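Local structure of glucose-binding protein (Thermus thermophilus HB27, 2B3F) at residues A[115-119]-A[312-317]; A[300-306]-A[317-322]; A[305-310]-A[324-328]. The protein binds glucose and galactose, probably as the periplasmic sugar-binding protein of a transport system. All coordinates share one frame; numbering follows the deposited sequence.

In the fold
All three contacts gather round helix 302-312 and the loop from it to helix 328-339. Contact 1 is the buried one, its centre about 10 Å from that of the chain, where 312-317 meets the link between strands 110-115 and 119-120 beside the galactose. Contacts 2 and 3, their centres about 19 and 18 Å from it, fold the loop back on the helix: 317-322 against 300-306, then 324-328 against 305-310. Centres are about 9 Å apart pairwise, and along the chain the segments alternate, so the contacts cross. Contacts 1 and 2 share Ala317, 2 and 3 share Gln305 and Asp306, and Asn309 ties contact 3 to Ser314 and Val116 of contact 1, linking the outer loop to the sugar pocket.

Contact 1: A[115-119]-A[312-317]; sequences PVNIH and KGSIAA. With GAL (beta-D-galactopyranose), chain G.
Lys312 reaches over to His119 and gives its NZ to the ring nitrogen NE2 at 2.8 Å, arriving near the ring edge but 18° out of its plane. The lysine chain leaves with CG anti to the backbone N (chi1 -170°) and bends at chi2 and again at chi4, which brings the ammonium to where it bridges the imidazole and the galactose, NZ also donating to GAL O3 at 2.9 Å. The two side chains cross at about a right angle. Over one face of the His119 ring sits Ser314 CB, 3.4 Å from the centroid, a CH-pi contact close to the ring normal. The other ring nitrogen, ND1, is hydrogen-bonded to Asp243, so both nitrogens are engaged and the ring's rotation is fixed. Ser314 turns its OG toward Asn117, whose ND2 makes a weak bond to it at 3.4 Å; the stronger partners are Asn309 OD1 for Ser314 OG and the backbone N of Asp278 for Asn117 OD1. Ile118 and Ile315 form a single antiparallel, hydrogen-bonded bridge, Ile118 N to Ile315 O 2.8 Å and Ile315 N to Ile118 O 3.0 Å, and Ile118 CB packs on Ile315 CG1. Because NE2 accepts from Lys312, the proton of His119 probably lies on ND1, facing Asp243: an arrangement in which Asp243 probably helps to orient the histidine, and the histidine the lysine that donates to the sugar.

Contact 2: A[300-306]-A[317-322]; sequences GSKEGQD and ARLDSD
This is a polar contact in which the loop after helix 302-312 turns back onto the start of that helix and the residues leading into it, with Arg318, Gln305 and Asp306 doing most of the work. CD of Arg318 lies against the backbone at Ser301 and Lys302, and the bend at chi3 (69°) turns the guanidinium so that NH1 donates to Gly300 O at 2.9 Å, in the guanidinium plane. Its other edge grips Asp320 side-on, NE to OD1 at 2.8 Å and NH2 to OD2 at 2.9 Å, a salt bridge within the type I turn 318-321. With an alanine in place of Arg318, the Asp320 carboxylate would probably lose its charged mate and Gly300 O its donor, leaving the turn less firmly tied to the helix start. Gln305 OE1 accepts from Arg318 N at 3.0 Å and, weakly, from Ala317 N; its NE2 is hydrogen-bonded to Val299 O. Asp306 divides its carboxylate: OD1 takes the Ser321 hydroxyl at 2.6 Å through its syn lone pair, and OD2 takes Asp322 N at 2.9 Å in a nearly straight bond. Lys302, fully extended, passes across Asp320 and ends in a weak bond from NZ to Asp320 O, backed by a water joining the same two atoms. Arg318 also rests on Trp93 and Ala96 of helix 93-96, so the turn is held between that short helix and the N-terminal end of helix 302-312.

Contact 3: A[305-310]-A[324-328]; sequences QDTSNP and SKYNA. Unlike the reference sequence in segment 305-310: Ser308 (reference Phe).
Lys325 comes first, at the end of a short 3-10 segment. Its CB approaches the backbone of Asp306, 4.1 Å from the carbonyl O, but the chain bends at chi2 and its end leads away; its own carbonyl O instead meets Pro310 CG at 3.3 Å. Tyr326 carries the contact. With CG anti to its carbonyl carbon (chi1 -66°), the ring reaches back over the helix, and its OH donates to Asp306 OD1 at 2.8 Å. The carboxylate stands 80° from the ring plane, and OD1 is met on its anti side, 27° out of the carboxylate plane; since OD1 also receives Ser321, one oxygen is gripped by two hydroxyls. Pro310 packs over one face of the phenol, CG 3.8 Å from the centroid in a CH-pi contact offset toward the rim, while Asn309 CB comes to the edge near the OH. At Asn327 the link is through water, which accepts from the backbone N at 2.8 Å and donates, at longer range, to Pro310 O. Asn327 also caps helix 328-339 through OD1 to Gly330 N. The contact therefore holds the loop against helix 302-312 just before helix 328-339 begins, with Ser321 and Ala316 of the same loop also against Tyr326.

Contact 1: A[115-119]-A[312-317]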
ATOM      1  N   PRO A 115       6.023 -11.428  -6.123  1.00 16.86           N
ATOM      2  CA  PRO A 115       5.993  -9.968  -5.969  1.00 16.77           C
ATOM      3  C   PRO A 115       6.367  -9.224  -7.240  1.00 17.09           C
ATOM      4  O   PRO A 115       7.334  -9.594  -7.916  1.00 16.21           O
ATOM      5  CB  PRO A 115       7.008  -9.691  -4.866  1.00 17.37           C
ATOM      6  CG  PRO A 115       7.417 -11.023  -4.336  1.00 19.09           C
ATOM      7  CD  PRO A 115       7.111 -12.048  -5.335  1.00 17.38           C
ATOM      8  N   VAL A 116       5.608  -8.187  -7.575  1.00 15.99           N
ATOM      9  CA  VAL A 116       5.896  -7.371  -8.747  1.00 15.87           C
ATOM     10  C   VAL A 116       6.555  -6.045  -8.407  1.00 15.34           C
ATOM     11  O   VAL A 116       7.148  -5.408  -9.266  1.00 15.94           O
ATOM     12  CB  VAL A 116       4.647  -7.169  -9.630  1.00 16.13           C
ATOM     13  CG1 VAL A 116       3.596  -6.322  -8.947  1.00 18.63           C
ATOM     14  CG2 VAL A 116       5.045  -6.542 -10.991  1.00 17.10           C
ATOM     15  N   ASN A 117       6.437  -5.620  -7.152  1.00 14.89           N
ATOM     16  CA  ASN A 117       6.880  -4.312  -6.750  1.00 14.56           C
ATOM     17  C   ASN A 117       7.092  -4.208  -5.245  1.00 14.47           C
ATOM     18  O   ASN A 117       6.875  -5.169  -4.483  1.00 13.95           O
ATOM     19  CB  ASN A 117       5.866  -3.243  -7.220  1.00 14.25           C
ATOM     20  CG  ASN A 117       4.520  -3.340  -6.504  1.00 15.16           C
ATOM     21  OD1 ASN A 117       4.358  -4.099  -5.566  1.00 16.45           O
ATOM     22  ND2 ASN A 117       3.547  -2.541  -6.956  1.00 15.99           N
ATOM     23  N   ILE A 118       7.533  -3.031  -4.852  1.00 14.38           N
ATOM     24  CA  ILE A 118       7.517  -2.576  -3.470  1.00 14.71           C
ATOM     25  C   ILE A 118       6.926  -1.160  -3.491  1.00 13.96           C
ATOM     26  O   ILE A 118       7.421  -0.274  -4.186  1.00 13.68           O
ATOM     27  CB  ILE A 118       8.935  -2.514  -2.850  1.00 15.64           C
ATOM     28  CG1 ILE A 118       9.593  -3.903  -2.824  1.00 15.57           C
ATOM     29  CG2 ILE A 118       8.902  -1.907  -1.471  1.00 14.51           C
ATOM     30  CD1 ILE A 118       9.005  -4.894  -1.863  1.00 18.50           C
ATOM     31  N   HIS A 119       5.835  -0.957  -2.746  1.00 14.08           N
ATOM     32  CA  HIS A 119       5.353   0.385  -2.455  1.00 13.86           C
ATOM     33  C   HIS A 119       5.713   0.764  -1.010  1.00 13.62           C
ATOM     34  O   HIS A 119       5.880  -0.096  -0.129  1.00 13.22           O
ATOM     35  CB  HIS A 119       3.822   0.510  -2.626  1.00 13.61           C
ATOM     36  CG  HIS A 119       3.339   0.824  -4.021  1.00 13.06           C
ATOM     37  ND1 HIS A 119       3.607   2.010  -4.668  1.00 12.20           N
ATOM     38  CD2 HIS A 119       2.525   0.122  -4.850  1.00 12.55           C
ATOM     39  CE1 HIS A 119       2.987   2.015  -5.840  1.00 12.76           C
ATOM     40  NE2 HIS A 119       2.328   0.879  -5.974  1.00 13.60           N
ATOM     41  N   LYS A 312       4.166   3.238 -12.319  1.00 16.60           N
ATOM     42  CA  LYS A 312       3.325   3.012 -11.126  1.00 16.02           C
ATOM     43  C   LYS A 312       3.648   3.895  -9.928  1.00 16.27           C
ATOM     44  O   LYS A 312       2.746   4.212  -9.144  1.00 16.40           O
ATOM     45  CB  LYS A 312       3.461   1.550 -10.702  1.00 16.28           C
ATOM     46  CG  LYS A 312       2.487   1.061  -9.642  1.00 16.76           C
ATOM     47  CD  LYS A 312       1.077   0.918 -10.113  1.00 18.36           C
ATOM     48  CE  LYS A 312       0.283   0.046  -9.143  1.00 18.06           C
ATOM     49  NZ  LYS A 312       0.196   0.699  -7.799  1.00 14.78           N
ATOM     50  N   GLY A 313       4.918   4.228  -9.730  1.00 15.33           N
ATOM     51  CA  GLY A 313       5.371   4.981  -8.567  1.00 15.58           C
ATOM     52  C   GLY A 313       6.028   4.101  -7.500  1.00 15.70           C
ATOM     53  O   GLY A 313       6.689   4.592  -6.604  1.00 18.44           O
ATOM     54  N   SER A 314       5.814   2.802  -7.615  1.00 16.11           N
ATOM     55  CA  SER A 314       6.498   1.796  -6.808  1.00 15.77           C
ATOM     56  C   SER A 314       7.890   1.581  -7.391  1.00 16.82           C
ATOM     57  O   SER A 314       8.188   2.021  -8.497  1.00 18.06           O
ATOM     58  CB  SER A 314       5.751   0.464  -6.855  1.00 15.83           C
ATOM     59  OG  SER A 314       5.247   0.163  -8.145  1.00 15.92           O
ATOM     60  N   ILE A 315       8.704   0.863  -6.632  1.00 16.36           N
ATOM     61  CA  ILE A 315       9.990   0.380  -7.123  1.00 16.12           C
ATOM     62  C   ILE A 315       9.863  -1.127  -7.397  1.00 16.12           C
ATOM     63  O   ILE A 315       8.903  -1.779  -6.983  1.00 15.64           O
ATOM     64  CB  ILE A 315      11.132   0.714  -6.123  1.00 15.71           C
ATOM     65  CG1 ILE A 315      10.963  -0.063  -4.813  1.00 16.58           C
ATOM     66  CG2 ILE A 315      11.205   2.227  -5.903  1.00 14.43           C
ATOM     67  CD1 ILE A 315      11.993   0.208  -3.722  1.00 16.18           C
ATOM     68  N   ALA A 316      10.851  -1.685  -8.115  1.00 15.94           N
ATOM     69  CA  ALA A 316      10.847  -3.103  -8.380  1.00 16.26           C
ATOM     70  C   ALA A 316      11.126  -3.887  -7.092  1.00 15.23           C
ATOM     71  O   ALA A 316      11.844  -3.413  -6.216  1.00 16.07           O
ATOM     72  CB  ALA A 316      11.911  -3.440  -9.431  1.00 16.97           C
ATOM     73  N   ALA A 317      10.555  -5.077  -7.010  1.00 15.29           N
ATOM     74  CA  ALA A 317      10.896  -6.039  -5.944  1.00 15.88           C
ATOM     75  C   ALA A 317      12.247  -6.728  -6.240  1.00 16.45           C
ATOM     76  O   ALA A 317      12.976  -7.083  -5.318  1.00 16.83           O
ATOM     77  CB  ALA A 317       9.819  -7.075  -5.792  1.00 15.94           C
TER
HETATM   78  C1  GAL G3310      -2.688  -0.555  -2.533  1.00 11.43           C
HETATM   79  C2  GAL G3310      -2.023  -1.304  -3.695  1.00 12.31           C
HETATM   80  C3  GAL G3310      -1.435  -0.350  -4.725  1.00 11.16           C
HETATM   81  C4  GAL G3310      -2.468   0.686  -5.172  1.00 12.13           C
HETATM   82  C5  GAL G3310      -3.138   1.291  -3.915  1.00 12.53           C
HETATM   83  C6  GAL G3310      -4.220   2.343  -4.209  1.00 11.86           C
HETATM   84  O1  GAL G3310      -3.283  -1.440  -1.633  1.00 13.35           O
HETATM   85  O2  GAL G3310      -1.028  -2.196  -3.168  1.00 11.86           O
HETATM   86  O3  GAL G3310      -0.973  -1.076  -5.855  1.00 13.91           O
HETATM   87  O4  GAL G3310      -3.382   0.033  -6.012  1.00 16.88           O
HETATM   88  O5  GAL G3310      -3.695   0.299  -3.088  1.00 11.75           O
HETATM   89  O6  GAL G3310      -5.367   1.737  -4.726  1.00 12.59           O

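Contact 2: A[300-306]-A[317-322]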
ATOM      1  N   GLY A 300       7.505 -11.549 -12.492  1.00 18.45           N
ATOM      2  CA  GLY A 300       8.712 -11.813 -11.699  1.00 18.95           C
ATOM      3  C   GLY A 300      10.052 -11.457 -12.352  1.00 19.44           C
ATOM      4  O   GLY A 300      11.105 -11.581 -11.716  1.00 19.85           O
ATOM      5  N   SER A 301      10.015 -10.991 -13.593  1.00 19.21           N
ATOM      6  CA  SER A 301      11.228 -10.707 -14.380  1.00 19.62           C
ATOM      7  C   SER A 301      11.668  -9.258 -14.310  1.00 20.09           C
ATOM      8  O   SER A 301      10.861  -8.344 -14.071  1.00 19.66           O
ATOM      9  CB  SER A 301      10.968 -11.083 -15.848  1.00 19.57           C
ATOM     10  OG  SER A 301      10.086 -10.170 -16.494  1.00 18.63           O
ATOM     11  N   LYS A 302      12.948  -9.011 -14.589  1.00 20.57           N
ATOM     12  CA  LYS A 302      13.473  -7.652 -14.638  1.00 20.84           C
ATOM     13  C   LYS A 302      12.818  -6.832 -15.757  1.00 21.34           C
ATOM     14  O   LYS A 302      12.460  -5.671 -15.550  1.00 20.91           O
ATOM     15  CB  LYS A 302      14.993  -7.689 -14.806  1.00 21.49           C
ATOM     16  CG  LYS A 302      15.650  -6.333 -14.708  1.00 21.80           C
ATOM     17  CD  LYS A 302      17.155  -6.438 -14.845  1.00 22.14           C
ATOM     18  CE  LYS A 302      17.788  -5.082 -15.040  1.00 22.46           C
ATOM     19  NZ  LYS A 302      19.297  -5.163 -14.977  1.00 27.73           N
ATOM     20  N   GLU A 303      12.636  -7.445 -16.922  1.00 22.02           N
ATOM     21  CA  GLU A 303      12.006  -6.781 -18.056  1.00 22.29           C
ATOM     22  C   GLU A 303      10.601  -6.275 -17.671  1.00 21.96           C
ATOM     23  O   GLU A 303      10.279  -5.112 -17.887  1.00 22.72           O
ATOM     24  CB  GLU A 303      11.924  -7.739 -19.248  1.00 23.00           C
ATOM     25  CG  GLU A 303      11.497  -7.079 -20.550  1.00 24.43           C
ATOM     26  CD  GLU A 303      11.177  -8.084 -21.663  1.00 25.85           C
ATOM     27  OE1 GLU A 303      11.047  -9.302 -21.387  1.00 31.36           O
ATOM     28  OE2 GLU A 303      11.048  -7.631 -22.820  1.00 32.64           O
ATOM     29  N   GLY A 304       9.796  -7.148 -17.080  1.00 21.63           N
ATOM     30  CA  GLY A 304       8.441  -6.778 -16.631  1.00 20.76           C
ATOM     31  C   GLY A 304       8.470  -5.660 -15.597  1.00 19.84           C
ATOM     32  O   GLY A 304       7.849  -4.619 -15.778  1.00 20.28           O
ATOM     33  N   GLN A 305       9.227  -5.860 -14.526  1.00 19.08           N
ATOM     34  CA  GLN A 305       9.236  -4.935 -13.396  1.00 18.19           C
ATOM     35  C   GLN A 305       9.817  -3.563 -13.718  1.00 18.82           C
ATOM     36  O   GLN A 305       9.361  -2.538 -13.174  1.00 18.47           O
ATOM     37  CB  GLN A 305       9.950  -5.563 -12.169  1.00 17.81           C
ATOM     38  CG  GLN A 305       9.235  -6.815 -11.663  1.00 16.31           C
ATOM     39  CD  GLN A 305       9.633  -7.250 -10.255  1.00 15.29           C
ATOM     40  OE1 GLN A 305      10.342  -6.531  -9.545  1.00 16.01           O
ATOM     41  NE2 GLN A 305       9.164  -8.429  -9.857  1.00 16.50           N
ATOM     42  N   ASP A 306      10.835  -3.511 -14.584  1.00 18.61           N
ATOM     43  CA  ASP A 306      11.407  -2.224 -14.953  1.00 19.45           C
ATOM     44  C   ASP A 306      10.658  -1.516 -16.094  1.00 19.40           C
ATOM     45  O   ASP A 306      10.960  -0.374 -16.406  1.00 20.46           O
ATOM     46  CB  ASP A 306      12.894  -2.384 -15.284  1.00 19.60           C
ATOM     47  CG  ASP A 306      13.768  -2.486 -14.040  1.00 21.22           C
ATOM     48  OD1 ASP A 306      13.263  -2.312 -12.883  1.00 20.39           O
ATOM     49  OD2 ASP A 306      14.998  -2.717 -14.248  1.00 21.51           O
ATOM     50  N   ALA A 317      10.555  -5.077  -7.010  1.00 15.29           N
ATOM     51  CA  ALA A 317      10.896  -6.039  -5.944  1.00 15.88           C
ATOM     52  C   ALA A 317      12.247  -6.728  -6.240  1.00 16.45           C
ATOM     53  O   ALA A 317      12.976  -7.083  -5.318  1.00 16.83           O
ATOM     54  CB  ALA A 317       9.819  -7.075  -5.792  1.00 15.94           C
ATOM     55  N   ARG A 318      12.560  -6.916  -7.516  1.00 16.75           N
ATOM     56  CA  ARG A 318      13.818  -7.587  -7.908  1.00 17.32           C
ATOM     57  C   ARG A 318      15.021  -6.780  -7.495  1.00 17.67           C
ATOM     58  O   ARG A 318      15.095  -5.578  -7.774  1.00 18.09           O
ATOM     59  CB  ARG A 318      13.875  -7.813  -9.411  1.00 17.78           C
ATOM     60  CG  ARG A 318      13.019  -8.957  -9.881  1.00 18.72           C
ATOM     61  CD  ARG A 318      13.261  -9.197 -11.339  1.00 19.93           C
ATOM     62  NE  ARG A 318      14.612  -9.731 -11.549  1.00 20.28           N
ATOM     63  CZ  ARG A 318      14.906 -11.014 -11.678  1.00 20.75           C
ATOM     64  NH1 ARG A 318      13.976 -11.952 -11.688  1.00 19.25           N
ATOM     65  NH2 ARG A 318      16.175 -11.351 -11.854  1.00 22.12           N
ATOM     66  N   LEU A 319      16.010  -7.459  -6.892  1.00 17.57           N
ATOM     67  CA  LEU A 319      17.256  -6.811  -6.488  1.00 17.91           C
ATOM     68  C   LEU A 319      18.072  -6.239  -7.669  1.00 17.03           C
ATOM     69  O   LEU A 319      18.833  -5.294  -7.479  1.00 17.17           O
ATOM     70  CB  LEU A 319      18.131  -7.794  -5.687  1.00 17.90           C
ATOM     71  CG  LEU A 319      17.624  -8.271  -4.326  1.00 19.08           C
ATOM     72  CD1 LEU A 319      18.346  -9.534  -3.854  1.00 19.14           C
ATOM     73  CD2 LEU A 319      17.776  -7.177  -3.312  1.00 19.58           C
ATOM     74  N   ASP A 320      17.911  -6.804  -8.871  1.00 17.88           N
ATOM     75  CA  ASP A 320      18.721  -6.411 -10.030  1.00 18.65           C
ATOM     76  C   ASP A 320      18.118  -5.268 -10.853  1.00 19.45           C
ATOM     77  O   ASP A 320      18.601  -4.937 -11.944  1.00 18.97           O
ATOM     78  CB  ASP A 320      19.076  -7.623 -10.923  1.00 18.84           C
ATOM     79  CG  ASP A 320      17.882  -8.274 -11.595  1.00 21.93           C
ATOM     80  OD1 ASP A 320      16.713  -7.825 -11.392  1.00 23.06           O
ATOM     81  OD2 ASP A 320      18.112  -9.263 -12.357  1.00 22.67           O
ATOM     82  N   SER A 321      17.065  -4.643 -10.311  1.00 19.18           N
ATOM     83  CA  SER A 321      16.428  -3.520 -10.964  1.00 19.59           C
ATOM     84  C   SER A 321      17.411  -2.415 -11.384  1.00 19.81           C
ATOM     85  O   SER A 321      18.315  -2.050 -10.636  1.00 19.97           O
ATOM     86  CB  SER A 321      15.344  -2.934 -10.035  1.00 19.30           C
ATOM     87  OG  SER A 321      14.649  -1.863 -10.678  1.00 17.77           O
ATOM     88  N   ASP A 322      17.196  -1.869 -12.579  1.00 20.91           N
ATOM     89  CA  ASP A 322      18.031  -0.803 -13.141  1.00 21.43           C
ATOM     90  C   ASP A 322      17.521   0.581 -12.717  1.00 22.08           C
ATOM     91  O   ASP A 322      16.498   1.033 -13.224  1.00 21.65           O
ATOM     92  CB  ASP A 322      18.005  -0.910 -14.670  1.00 21.82           C
ATOM     93  CG  ASP A 322      18.858   0.145 -15.369  1.00 22.68           C
ATOM     94  OD1 ASP A 322      19.462   1.029 -14.713  1.00 24.56           O
ATOM     95  OD2 ASP A 322      18.890   0.093 -16.619  1.00 27.12           O
TER
HETATM   96  O   HOH W   1      21.083  -5.017 -12.926  1.00 33.29           O

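Contact 3: A[305-310]-A[324-328]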
ATOM      1  N   GLN A 305       9.227  -5.860 -14.526  1.00 19.08           N
ATOM      2  CA  GLN A 305       9.236  -4.935 -13.396  1.00 18.19           C
ATOM      3  C   GLN A 305       9.817  -3.563 -13.718  1.00 18.82           C
ATOM      4  O   GLN A 305       9.361  -2.538 -13.174  1.00 18.47           O
ATOM      5  CB  GLN A 305       9.950  -5.563 -12.169  1.00 17.81           C
ATOM      6  CG  GLN A 305       9.235  -6.815 -11.663  1.00 16.31           C
ATOM      7  CD  GLN A 305       9.633  -7.250 -10.255  1.00 15.29           C
ATOM      8  OE1 GLN A 305      10.342  -6.531  -9.545  1.00 16.01           O
ATOM      9  NE2 GLN A 305       9.164  -8.429  -9.857  1.00 16.50           N
ATOM     10  N   ASP A 306      10.835  -3.511 -14.584  1.00 18.61           N
ATOM     11  CA  ASP A 306      11.407  -2.224 -14.953  1.00 19.45           C
ATOM     12  C   ASP A 306      10.658  -1.516 -16.094  1.00 19.40           C
ATOM     13  O   ASP A 306      10.960  -0.374 -16.406  1.00 20.46           O
ATOM     14  CB  ASP A 306      12.894  -2.384 -15.284  1.00 19.60           C
ATOM     15  CG  ASP A 306      13.768  -2.486 -14.040  1.00 21.22           C
ATOM     16  OD1 ASP A 306      13.263  -2.312 -12.883  1.00 20.39           O
ATOM     17  OD2 ASP A 306      14.998  -2.717 -14.248  1.00 21.51           O
ATOM     18  N   THR A 307       9.720  -2.218 -16.719  1.00 20.01           N
ATOM     19  CA  THR A 307       8.738  -1.605 -17.626  1.00 20.71           C
ATOM     20  C   THR A 307       7.565  -0.980 -16.856  1.00 20.86           C
ATOM     21  O   THR A 307       7.197   0.182 -17.089  1.00 22.13           O
ATOM     22  CB  THR A 307       8.219  -2.644 -18.618  1.00 21.15           C
ATOM     23  OG1 THR A 307       9.320  -3.150 -19.401  1.00 23.31           O
ATOM     24  CG2 THR A 307       7.173  -2.052 -19.550  1.00 21.46           C
ATOM     25  N   SER A 308       6.986  -1.741 -15.931  1.00 20.79           N
ATOM     26  CA  SER A 308       5.764  -1.301 -15.230  1.00 19.77           C
ATOM     27  C   SER A 308       6.003  -0.339 -14.082  1.00 19.40           C
ATOM     28  O   SER A 308       5.273   0.656 -13.931  1.00 18.76           O
ATOM     29  CB  SER A 308       4.972  -2.511 -14.751  1.00 20.51           C
ATOM     30  OG  SER A 308       5.759  -3.342 -13.921  1.00 21.60           O
ATOM     31  N   ASN A 309       6.992  -0.606 -13.234  1.00 17.72           N
ATOM     32  CA  ASN A 309       7.118   0.169 -12.004  1.00 17.81           C
ATOM     33  C   ASN A 309       7.414   1.645 -12.175  1.00 17.03           C
ATOM     34  O   ASN A 309       6.887   2.456 -11.434  1.00 16.87           O
ATOM     35  CB  ASN A 309       8.040  -0.515 -10.985  1.00 17.48           C
ATOM     36  CG  ASN A 309       7.399  -1.748 -10.398  1.00 19.02           C
ATOM     37  OD1 ASN A 309       6.310  -1.667  -9.825  1.00 18.67           O
ATOM     38  ND2 ASN A 309       8.035  -2.906 -10.564  1.00 18.10           N
ATOM     39  N   PRO A 310       8.243   2.025 -13.160  1.00 17.68           N
ATOM     40  CA  PRO A 310       8.411   3.471 -13.376  1.00 17.80           C
ATOM     41  C   PRO A 310       7.090   4.239 -13.639  1.00 17.85           C
ATOM     42  O   PRO A 310       6.979   5.419 -13.282  1.00 19.88           O
ATOM     43  CB  PRO A 310       9.356   3.536 -14.589  1.00 18.31           C
ATOM     44  CG  PRO A 310      10.152   2.230 -14.500  1.00 17.63           C
ATOM     45  CD  PRO A 310       9.123   1.220 -14.033  1.00 17.15           C
ATOM     46  N   SER A 324      18.311   3.511 -13.559  1.00 23.95           N
ATOM     47  CA  SER A 324      18.252   4.524 -14.613  1.00 23.84           C
ATOM     48  C   SER A 324      16.887   4.542 -15.311  1.00 23.89           C
ATOM     49  O   SER A 324      16.591   5.481 -16.039  1.00 24.15           O
ATOM     50  CB  SER A 324      19.378   4.310 -15.648  1.00 24.51           C
ATOM     51  OG  SER A 324      19.158   3.140 -16.416  1.00 25.11           O
ATOM     52  N   LYS A 325      16.066   3.512 -15.077  1.00 23.54           N
ATOM     53  CA  LYS A 325      14.719   3.436 -15.641  1.00 23.34           C
ATOM     54  C   LYS A 325      13.695   4.212 -14.802  1.00 22.78           C
ATOM     55  O   LYS A 325      12.560   4.360 -15.234  1.00 22.55           O
ATOM     56  CB  LYS A 325      14.269   1.984 -15.767  1.00 24.41           C
ATOM     57  CG  LYS A 325      15.139   1.124 -16.674  1.00 26.47           C
ATOM     58  CD  LYS A 325      15.208   1.697 -18.074  1.00 28.94           C
ATOM     59  CE  LYS A 325      16.006   0.783 -19.004  1.00 30.71           C
ATOM     60  NZ  LYS A 325      16.298   1.473 -20.310  1.00 32.96           N
ATOM     61  N   TYR A 326      14.126   4.729 -13.648  1.00 21.94           N
ATOM     62  CA  TYR A 326      13.247   5.386 -12.667  1.00 21.46           C
ATOM     63  C   TYR A 326      13.563   6.874 -12.585  1.00 21.78           C
ATOM     64  O   TYR A 326      14.713   7.304 -12.759  1.00 21.66           O
ATOM     65  CB  TYR A 326      13.385   4.712 -11.276  1.00 20.34           C
ATOM     66  CG  TYR A 326      12.883   3.298 -11.313  1.00 20.73           C
ATOM     67  CD1 TYR A 326      11.610   2.967 -10.851  1.00 18.38           C
ATOM     68  CD2 TYR A 326      13.660   2.272 -11.874  1.00 19.37           C
ATOM     69  CE1 TYR A 326      11.128   1.666 -10.942  1.00 18.91           C
ATOM     70  CE2 TYR A 326      13.191   0.983 -11.975  1.00 18.88           C
ATOM     71  CZ  TYR A 326      11.928   0.664 -11.495  1.00 18.32           C
ATOM     72  OH  TYR A 326      11.451  -0.613 -11.623  1.00 17.61           O
ATOM     73  N   ASN A 327      12.520   7.661 -12.337  1.00 21.47           N
ATOM     74  CA  ASN A 327      12.644   9.091 -12.150  1.00 20.91           C
ATOM     75  C   ASN A 327      13.210   9.407 -10.763  1.00 20.31           C
ATOM     76  O   ASN A 327      13.585   8.505 -10.009  1.00 20.13           O
ATOM     77  CB  ASN A 327      11.286   9.797 -12.436  1.00 21.55           C
ATOM     78  CG  ASN A 327      10.224   9.512 -11.382  1.00 21.77           C
ATOM     79  OD1 ASN A 327      10.536   9.148 -10.259  1.00 20.98           O
ATOM     80  ND2 ASN A 327       8.955   9.683 -11.755  1.00 21.81           N
ATOM     81  N   ALA A 328      13.296  10.688 -10.436  1.00 20.09           N
ATOM     82  CA  ALA A 328      13.901  11.121  -9.193  1.00 19.96           C
ATOM     83  C   ALA A 328      13.185  10.558  -7.960  1.00 20.07           C
ATOM     84  O   ALA A 328      13.829  10.224  -6.981  1.00 19.90           O
ATOM     85  CB  ALA A 328      13.943  12.624  -9.145  1.00 20.93           C
TER
HETATM   86  O   HOH W   2       9.973   6.485 -12.502  1.00 24.04           O